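Local coordinates for protein flavin reductase (Uncultured bacterium, PDB 5CHO) that probably reduces flavin with a nicotinamide cofactor, supplying reduced FAD to the tryptophan halogenase of a bacterial two-component system, at residues T122-R126 with P127-R131. Residues are numbered along the deposited sequence; the frame is centred on the assembly and turned at random.
Sequences TQFDR and PGWAR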
loop_
_atom_site.group_PDB
_atom_site.type_symbol
_atom_site.label_atom_id
_atom_site.label_comp_id
_atom_site.label_asym_id
_atom_site.label_seq_id
_atom_site.Cartn_x
_atom_site.Cartn_y
_atom_site.Cartn_z
ATOM N N THR A 122 -16.826 8.125 -23.267
ATOM C CA THR A 122 -17.511 7.075 -24.011
ATOM C C THR A 122 -16.838 5.709 -23.830
ATOM O O THR A 122 -17.491 4.671 -23.952
ATOM C CB THR A 122 -17.560 7.414 -25.519
ATOM O OG1 THR A 122 -18.010 8.763 -25.695
ATOM C CG2 THR A 122 -18.486 6.457 -26.265
ATOM N N GLN A 123 -15.540 5.714 -23.542
ATOM C CA GLN A 123 -14.776 4.474 -23.401
ATOM C C GLN A 123 -15.276 3.609 -22.247
ATOM O O GLN A 123 -15.125 2.387 -22.262
ATOM C CB GLN A 123 -13.287 4.778 -23.215
ATOM C CG GLN A 123 -12.908 5.403 -21.880
ATOM C CD GLN A 123 -11.466 5.872 -21.860
ATOM O OE1 GLN A 123 -10.549 5.077 -21.649
ATOM N NE2 GLN A 123 -11.254 7.162 -22.110
ATOM N N PHE A 124 -15.880 4.250 -21.253
ATOM C CA PHE A 124 -16.380 3.559 -20.072
ATOM C C PHE A 124 -17.761 2.970 -20.316
ATOM O O PHE A 124 -18.361 2.395 -19.410
ATOM C CB PHE A 124 -16.378 4.522 -18.888
ATOM C CG PHE A 124 -15.029 5.125 -18.631
ATOM C CD1 PHE A 124 -13.964 4.312 -18.292
ATOM C CD2 PHE A 124 -14.810 6.484 -18.783
ATOM C CE1 PHE A 124 -12.708 4.841 -18.076
ATOM C CE2 PHE A 124 -13.554 7.025 -18.565
ATOM C CZ PHE A 124 -12.499 6.198 -18.214
ATOM N N ASP A 125 -18.254 3.120 -21.544
ATOM C CA ASP A 125 -19.484 2.464 -21.979
ATOM C C ASP A 125 -19.196 1.163 -22.732
ATOM O O ASP A 125 -20.114 0.412 -23.064
ATOM C CB ASP A 125 -20.293 3.406 -22.873
ATOM C CG ASP A 125 -20.716 4.670 -22.154
ATOM O OD1 ASP A 125 -20.937 4.609 -20.927
ATOM O OD2 ASP A 125 -20.827 5.725 -22.815
ATOM N N ARG A 126 -17.920 0.897 -22.998
ATOM C CA ARG A 126 -17.527 -0.321 -23.701
ATOM C C ARG A 126 -17.743 -1.545 -22.812
ATOM O O ARG A 126 -17.931 -1.406 -21.606
ATOM C CB ARG A 126 -16.074 -0.202 -24.161
ATOM C CG ARG A 126 -15.897 0.913 -25.162
ATOM C CD ARG A 126 -14.484 1.060 -25.660
ATOM N NE ARG A 126 -14.365 2.313 -26.395
ATOM C CZ ARG A 126 -13.224 2.949 -26.633
ATOM N NH1 ARG A 126 -12.072 2.454 -26.193
ATOM N NH2 ARG A 126 -13.240 4.090 -27.309
ATOM N N PRO A 127 -17.708 -2.752 -23.399
ATOM C CA PRO A 127 -18.145 -3.906 -22.601
ATOM C C PRO A 127 -17.174 -4.390 -21.522
ATOM O O PRO A 127 -17.602 -5.146 -20.651
ATOM C CB PRO A 127 -18.351 -4.997 -23.656
ATOM C CG PRO A 127 -17.490 -4.614 -24.798
ATOM C CD PRO A 127 -17.425 -3.118 -24.801
ATOM N N GLY A 128 -15.915 -3.970 -21.561
ATOM C CA GLY A 128 -14.964 -4.353 -20.531
ATOM C C GLY A 128 -15.222 -3.681 -19.190
ATOM O O GLY A 128 -14.541 -3.967 -18.203
ATOM N N TRP A 129 -16.225 -2.805 -19.151
ATOM C CA TRP A 129 -16.563 -2.059 -17.942
ATOM C C TRP A 129 -17.962 -2.363 -17.435
ATOM O O TRP A 129 -18.906 -2.512 -18.211
ATOM C CB TRP A 129 -16.486 -0.547 -18.173
ATOM C CG TRP A 129 -15.131 0.005 -18.467
ATOM C CD1 TRP A 129 -14.641 0.363 -19.688
ATOM C CD2 TRP A 129 -14.092 0.279 -17.520
ATOM N NE1 TRP A 129 -13.362 0.846 -19.561
ATOM C CE2 TRP A 129 -12.999 0.803 -18.240
ATOM C CE3 TRP A 129 -13.977 0.130 -16.133
ATOM C CZ2 TRP A 129 -11.808 1.176 -17.623
ATOM C CZ3 TRP A 129 -12.793 0.504 -15.520
ATOM C CH2 TRP A 129 -11.724 1.021 -16.264
ATOM N N ALA A 130 -18.075 -2.453 -16.115
ATOM C CA ALA A 130 -19.364 -2.457 -15.440
ATOM C C ALA A 130 -19.502 -1.122 -14.729
ATOM O O ALA A 130 -18.517 -0.405 -14.567
ATOM C CB ALA A 130 -19.467 -3.605 -14.454
ATOM N N ARG A 131 -20.717 -0.784 -14.312
ATOM C CA ARG A 131 -20.947 0.443 -13.560
ATOM C C ARG A 131 -21.401 0.096 -12.156
ATOM O O ARG A 131 -22.343 -0.675 -11.978
ATOM C CB ARG A 131 -21.989 1.322 -14.244
ATOM C CG ARG A 131 -21.554 1.882 -15.583
ATOM C CD ARG A 131 -20.525 2.981 -15.410
ATOM N NE ARG A 131 -20.265 3.663 -16.673
ATOM C CZ ARG A 131 -20.087 4.975 -16.803
ATOM N NH1 ARG A 131 -20.113 5.776 -15.743
ATOM N NH2 ARG A 131 -19.870 5.493 -18.004
#
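The edge of the F124 ring meets one face of the W129 indole in a T-shaped stack, with the ring planes at 71° and CD1 of F124 3.6 Å from CE2 of W129. One face of the phenyl ring is covered by CG of Q123, 3.6 Å above its plane, while R126 O lies at the indole edge. Both aromatic residues place CG anti to the carbonyl carbon, beside the backbone N; their side chains lie side by side, pointing the same way, and both touch P138. Replacing W129 by an alanine would probably leave the F124 edge without its aromatic partner and open a gap facing V50 and T52. R131, its chain bent at chi2 (-73°), brings its guanidinium back toward the 3-10 segment. R131 NH2 forms a salt bridge with D125 OD1 at 3.2 Å, approaching from the syn side but 33° out of the carboxylate plane; NH1 is held by G136 O. The backbone adds a weak hydrogen bond of 3.3 Å from W129 N to R126 O. This is a type I beta turn, R126 to W129, linking a 3-10 segment to strand 129-131, which pairs with 138-140 in a two-stranded antiparallel sheet of the flavin reductase-like domain.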